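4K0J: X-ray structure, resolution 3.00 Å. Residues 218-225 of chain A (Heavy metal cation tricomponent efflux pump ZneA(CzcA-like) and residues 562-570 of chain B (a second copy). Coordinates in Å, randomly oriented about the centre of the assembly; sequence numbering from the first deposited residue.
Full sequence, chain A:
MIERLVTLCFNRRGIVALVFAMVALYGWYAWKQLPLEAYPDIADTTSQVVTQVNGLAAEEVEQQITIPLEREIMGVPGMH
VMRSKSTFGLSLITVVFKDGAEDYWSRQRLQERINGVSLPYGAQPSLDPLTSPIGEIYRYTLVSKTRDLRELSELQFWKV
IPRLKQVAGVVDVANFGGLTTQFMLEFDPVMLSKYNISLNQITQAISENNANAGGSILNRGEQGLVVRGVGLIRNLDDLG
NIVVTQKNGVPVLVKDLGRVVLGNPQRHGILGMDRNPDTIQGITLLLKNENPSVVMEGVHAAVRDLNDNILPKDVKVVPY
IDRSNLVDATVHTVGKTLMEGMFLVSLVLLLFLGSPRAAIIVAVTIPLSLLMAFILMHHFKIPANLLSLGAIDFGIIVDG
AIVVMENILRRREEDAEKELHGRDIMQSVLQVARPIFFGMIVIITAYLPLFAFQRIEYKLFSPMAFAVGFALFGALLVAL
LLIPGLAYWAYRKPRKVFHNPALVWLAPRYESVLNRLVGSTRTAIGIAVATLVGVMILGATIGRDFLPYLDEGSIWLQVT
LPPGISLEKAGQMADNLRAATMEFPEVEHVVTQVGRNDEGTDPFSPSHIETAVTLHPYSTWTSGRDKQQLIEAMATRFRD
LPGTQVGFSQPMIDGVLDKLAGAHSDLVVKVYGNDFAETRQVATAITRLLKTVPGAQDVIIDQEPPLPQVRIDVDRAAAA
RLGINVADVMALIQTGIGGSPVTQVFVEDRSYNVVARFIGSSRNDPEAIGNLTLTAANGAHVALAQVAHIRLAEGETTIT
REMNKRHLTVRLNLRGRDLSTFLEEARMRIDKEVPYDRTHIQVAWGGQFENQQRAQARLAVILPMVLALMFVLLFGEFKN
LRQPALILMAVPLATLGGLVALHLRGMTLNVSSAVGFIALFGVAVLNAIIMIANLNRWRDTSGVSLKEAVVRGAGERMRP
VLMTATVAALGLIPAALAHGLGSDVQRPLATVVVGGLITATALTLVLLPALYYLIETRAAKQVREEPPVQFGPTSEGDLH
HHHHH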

ATOM      1  N   LEU A 218     -45.097  -2.691 -15.131  1.00 35.97           N
ATOM      2  CA  LEU A 218     -46.381  -2.503 -15.789  1.00 34.26           C
ATOM      3  C   LEU A 218     -47.411  -2.273 -14.695  1.00 46.94           C
ATOM      4  O   LEU A 218     -47.551  -3.096 -13.789  1.00 51.93           O
ATOM      5  CB  LEU A 218     -46.742  -3.745 -16.614  1.00 43.51           C
ATOM      6  CG  LEU A 218     -48.013  -3.741 -17.468  1.00 47.62           C
ATOM      7  CD1 LEU A 218     -49.229  -4.251 -16.691  1.00 37.19           C
ATOM      8  CD2 LEU A 218     -48.271  -2.347 -18.017  1.00 52.82           C
ATOM      9  N   ASN A 219     -48.127  -1.157 -14.776  1.00 51.44           N
ATOM     10  CA  ASN A 219     -49.096  -0.807 -13.741  1.00 48.75           C
ATOM     11  C   ASN A 219     -50.515  -1.283 -13.999  1.00 52.19           C
ATOM     12  O   ASN A 219     -51.037  -1.166 -15.107  1.00 63.45           O
ATOM     13  CB  ASN A 219     -49.094   0.696 -13.472  1.00 33.24           C
ATOM     14  CG  ASN A 219     -47.989   1.114 -12.521  1.00 60.38           C
ATOM     15  OD1 ASN A 219     -48.133   1.011 -11.303  1.00 59.38           O
ATOM     16  ND2 ASN A 219     -46.878   1.585 -13.073  1.00 53.47           N
ATOM     17  N   ARG A 220     -51.129  -1.825 -12.956  1.00 48.79           N
ATOM     18  CA  ARG A 220     -52.524  -2.214 -12.996  1.00 53.64           C
ATOM     19  C   ARG A 220     -53.167  -1.783 -11.685  1.00 52.89           C
ATOM     20  O   ARG A 220     -52.836  -2.308 -10.622  1.00 44.51           O
ATOM     21  CB  ARG A 220     -52.657  -3.722 -13.200  1.00 61.15           C
ATOM     22  CG  ARG A 220     -53.922  -4.140 -13.940  1.00 70.51           C
ATOM     23  CD  ARG A 220     -53.817  -5.568 -14.461  1.00 76.70           C
ATOM     24  NE  ARG A 220     -54.801  -5.850 -15.503  1.00 76.96           N
ATOM     25  CZ  ARG A 220     -54.879  -6.999 -16.165  1.00 76.33           C
ATOM     26  NH1 ARG A 220     -54.031  -7.986 -15.897  1.00 68.32           N
ATOM     27  NH2 ARG A 220     -55.806  -7.163 -17.097  1.00 81.83           N
ATOM     28  N   GLY A 221     -54.072  -0.812 -11.765  1.00 64.43           N
ATOM     29  CA  GLY A 221     -54.702  -0.253 -10.583  1.00 64.57           C
ATOM     30  C   GLY A 221     -53.681   0.448  -9.710  1.00 56.73           C
ATOM     31  O   GLY A 221     -53.048   1.419 -10.133  1.00 49.17           O
ATOM     32  N   GLU A 222     -53.516  -0.053  -8.490  1.00 49.30           N
ATOM     33  CA  GLU A 222     -52.505   0.469  -7.581  1.00 42.92           C
ATOM     34  C   GLU A 222     -51.324  -0.489  -7.445  1.00 38.43           C
ATOM     35  O   GLU A 222     -50.452  -0.292  -6.602  1.00 36.36           O
ATOM     36  CB  GLU A 222     -53.109   0.743  -6.205  1.00 41.97           C
ATOM     37  CG  GLU A 222     -54.144   1.849  -6.190  1.00 49.94           C
ATOM     38  CD  GLU A 222     -54.763   2.041  -4.820  1.00 59.60           C
ATOM     39  OE1 GLU A 222     -54.435   1.255  -3.908  1.00 62.60           O
ATOM     40  OE2 GLU A 222     -55.576   2.973  -4.655  1.00 67.86           O
ATOM     41  N   GLN A 223     -51.297  -1.530  -8.272  1.00 35.32           N
ATOM     42  CA  GLN A 223     -50.185  -2.472  -8.239  1.00 40.53           C
ATOM     43  C   GLN A 223     -49.248  -2.301  -9.424  1.00 39.22           C
ATOM     44  O   GLN A 223     -49.664  -1.900 -10.504  1.00 48.71           O
ATOM     45  CB  GLN A 223     -50.678  -3.923  -8.147  1.00 47.43           C
ATOM     46  CG  GLN A 223     -51.019  -4.369  -6.733  1.00 51.31           C
ATOM     47  CD  GLN A 223     -50.808  -5.860  -6.515  1.00 58.74           C
ATOM     48  OE1 GLN A 223     -51.340  -6.693  -7.255  1.00 67.77           O
ATOM     49  NE2 GLN A 223     -50.025  -6.203  -5.494  1.00 48.19           N
ATOM     50  N   GLY A 224     -47.977  -2.607  -9.206  1.00 39.75           N
ATOM     51  CA  GLY A 224     -46.985  -2.556 -10.259  1.00 44.63           C
ATOM     52  C   GLY A 224     -46.296  -3.897 -10.397  1.00 53.19           C
ATOM     53  O   GLY A 224     -45.505  -4.293  -9.537  1.00 62.68           O
ATOM     54  N   LEU A 225     -46.603  -4.603 -11.480  1.00 43.95           N
ATOM     55  CA  LEU A 225     -46.016  -5.912 -11.725  1.00 29.36           C
ATOM     56  C   LEU A 225     -44.837  -5.788 -12.672  1.00 29.31           C
ATOM     57  O   LEU A 225     -44.965  -5.250 -13.764  1.00 44.19           O
ATOM     58  CB  LEU A 225     -47.038  -6.870 -12.337  1.00 30.48           C
ATOM     59  CG  LEU A 225     -48.420  -7.020 -11.705  1.00 40.00           C
ATOM     60  CD1 LEU A 225     -49.356  -5.934 -12.185  1.00 32.29           C
ATOM     61  CD2 LEU A 225     -48.980  -8.380 -12.047  1.00 57.10           C
TER
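Chain B (562-570) PPGISLEKA

The contact is built around one backbone carbonyl at the tip of a hairpin. E222(A) O accepts from S566(B) N at 2.6 Å and from S566(B) OG at 2.9 Å, so a single serine grips it with both main chain and side chain. Two residues further along the hairpin the direction of donation reverses: G224(A) N gives a hydrogen bond to G564(B) O at 3.2 Å. These two backbone bonds flank Q223(A) and I565(B), whose CA atoms lie 4.4 Å apart, and form a single antiparallel bridge; chain B makes no longer ladder here.

Charge reinforces the edge of the patch. E222(A) OE1 pairs with K569(B) NZ in a salt bridge at 3.5 Å and also rests on the lysine's aliphatic part, 3.3 Å from K569(B) CD. On the other flank, Q223(A) NE2 makes a weak hydrogen bond to P563(B) O at 3.4 Å, while Q223(A) CA approaches G564(B) O at 3.3 Å in a CA-H...O contact.

Each backbone has a distinct conformation where they meet. In chain A, a type II' turn from R220(A) to Q223(A) joins the strand that ends at R220(A) to the one that starts at Q223(A), with G221(A) at phi 64°, psi -118°. Chain B runs extended through P562(B) and P563(B), bends at G564(B) (58°, 40°), extends again through I565(B) and S566(B), and enters a helix at L567(B). S566(B), chi1 p, is the N-cap: its OG accepts from K569(B) N at 3.3 Å while donating to the hairpin, tying helix start to interface.

Packing is modest, with 344 Å² buried in total. G564(B) leaves room for the Q223(A) side chain: an ideal CB there would lie a tight 3.3 Å from Q223(A) NE2. Its positive phi also favours glycine by itself. I565(B) directs its CA-to-CB bond away, whereas S566(B) and K569(B) point theirs toward the hairpin.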

ATOM      1  N   PRO B 562     -47.574  -2.323   1.903  1.00 38.65           N
ATOM      2  CA  PRO B 562     -48.067  -3.508   1.184  1.00 31.85           C
ATOM      3  C   PRO B 562     -47.255  -3.831  -0.067  1.00 38.22           C
ATOM      4  O   PRO B 562     -46.818  -2.908  -0.751  1.00 45.83           O
ATOM      5  CB  PRO B 562     -49.488  -3.106   0.795  1.00 25.81           C
ATOM      6  CG  PRO B 562     -49.911  -2.200   1.884  1.00 33.02           C
ATOM      7  CD  PRO B 562     -48.681  -1.418   2.270  1.00 38.56           C
ATOM      8  N   PRO B 563     -47.072  -5.132  -0.361  1.00 38.41           N
ATOM      9  CA  PRO B 563     -46.192  -5.631  -1.424  1.00 44.71           C
ATOM     10  C   PRO B 563     -46.693  -5.346  -2.838  1.00 58.58           C
ATOM     11  O   PRO B 563     -47.901  -5.275  -3.062  1.00 58.45           O
ATOM     12  CB  PRO B 563     -46.179  -7.144  -1.176  1.00 40.71           C
ATOM     13  CG  PRO B 563     -47.477  -7.421  -0.536  1.00 32.02           C
ATOM     14  CD  PRO B 563     -47.742  -6.237   0.350  1.00 39.77           C
ATOM     15  N   GLY B 564     -45.758  -5.197  -3.774  1.00 74.73           N
ATOM     16  CA  GLY B 564     -46.077  -5.028  -5.183  1.00 78.15           C
ATOM     17  C   GLY B 564     -46.956  -3.827  -5.459  1.00 65.72           C
ATOM     18  O   GLY B 564     -47.857  -3.879  -6.295  1.00 76.14           O
ATOM     19  N   ILE B 565     -46.678  -2.737  -4.756  1.00 40.23           N
ATOM     20  CA  ILE B 565     -47.531  -1.562  -4.791  1.00 27.54           C
ATOM     21  C   ILE B 565     -46.986  -0.508  -5.767  1.00 31.89           C
ATOM     22  O   ILE B 565     -45.772  -0.384  -5.956  1.00 30.18           O
ATOM     23  CB  ILE B 565     -47.700  -0.995  -3.363  1.00 16.56           C
ATOM     24  CG1 ILE B 565     -49.102  -0.446  -3.152  1.00 35.42           C
ATOM     25  CG2 ILE B 565     -46.644   0.056  -3.045  1.00 29.63           C
ATOM     26  CD1 ILE B 565     -49.375  -0.127  -1.708  1.00 45.37           C
ATOM     27  N   SER B 566     -47.886   0.232  -6.409  1.00 28.49           N
ATOM     28  CA  SER B 566     -47.467   1.245  -7.372  1.00 33.71           C
ATOM     29  C   SER B 566     -46.728   2.385  -6.688  1.00 40.97           C
ATOM     30  O   SER B 566     -46.907   2.618  -5.496  1.00 40.56           O
ATOM     31  CB  SER B 566     -48.666   1.788  -8.143  1.00 30.66           C
ATOM     32  OG  SER B 566     -49.607   2.374  -7.268  1.00 27.52           O
ATOM     33  N   LEU B 567     -45.895   3.089  -7.451  1.00 48.06           N
ATOM     34  CA  LEU B 567     -45.101   4.196  -6.922  1.00 44.46           C
ATOM     35  C   LEU B 567     -46.003   5.370  -6.563  1.00 40.06           C
ATOM     36  O   LEU B 567     -45.749   6.094  -5.600  1.00 42.79           O
ATOM     37  CB  LEU B 567     -44.047   4.628  -7.943  1.00 43.90           C
ATOM     38  CG  LEU B 567     -43.028   5.674  -7.502  1.00 50.68           C
ATOM     39  CD1 LEU B 567     -41.958   5.039  -6.632  1.00 50.39           C
ATOM     40  CD2 LEU B 567     -42.414   6.365  -8.712  1.00 57.18           C
ATOM     41  N   GLU B 568     -47.063   5.549  -7.342  1.00 38.93           N
ATOM     42  CA  GLU B 568     -48.058   6.564  -7.038  1.00 47.95           C
ATOM     43  C   GLU B 568     -48.656   6.293  -5.660  1.00 44.45           C
ATOM     44  O   GLU B 568     -48.586   7.139  -4.766  1.00 37.39           O
ATOM     45  CB  GLU B 568     -49.159   6.570  -8.099  1.00 61.93           C
ATOM     46  CG  GLU B 568     -50.134   7.733  -7.975  1.00 78.21           C
ATOM     47  CD  GLU B 568     -51.305   7.620  -8.934  1.00 88.35           C
ATOM     48  OE1 GLU B 568     -51.793   8.669  -9.411  1.00 81.38           O
ATOM     49  OE2 GLU B 568     -51.739   6.477  -9.204  1.00 95.35           O
ATOM     50  N   LYS B 569     -49.224   5.100  -5.499  1.00 39.88           N
ATOM     51  CA  LYS B 569     -49.875   4.708  -4.255  1.00 34.59           C
ATOM     52  C   LYS B 569     -48.943   4.834  -3.055  1.00 33.62           C
ATOM     53  O   LYS B 569     -49.334   5.359  -2.005  1.00 24.94           O
ATOM     54  CB  LYS B 569     -50.406   3.281  -4.360  1.00 38.84           C
ATOM     55  CG  LYS B 569     -50.981   2.734  -3.061  1.00 51.83           C
ATOM     56  CD  LYS B 569     -52.275   3.424  -2.659  1.00 56.78           C
ATOM     57  CE  LYS B 569     -52.834   2.804  -1.392  1.00 64.49           C
ATOM     58  NZ  LYS B 569     -54.214   3.276  -1.089  1.00 75.48           N
ATOM     59  N   ALA B 570     -47.712   4.346  -3.218  1.00 37.61           N
ATOM     60  CA  ALA B 570     -46.695   4.448  -2.175  1.00 22.48           C
ATOM     61  C   ALA B 570     -46.563   5.904  -1.802  1.00 26.69           C
ATOM     62  O   ALA B 570     -46.611   6.250  -0.624  1.00 32.64           O
ATOM     63  CB  ALA B 570     -45.368   3.908  -2.660  1.00 16.93           C
TER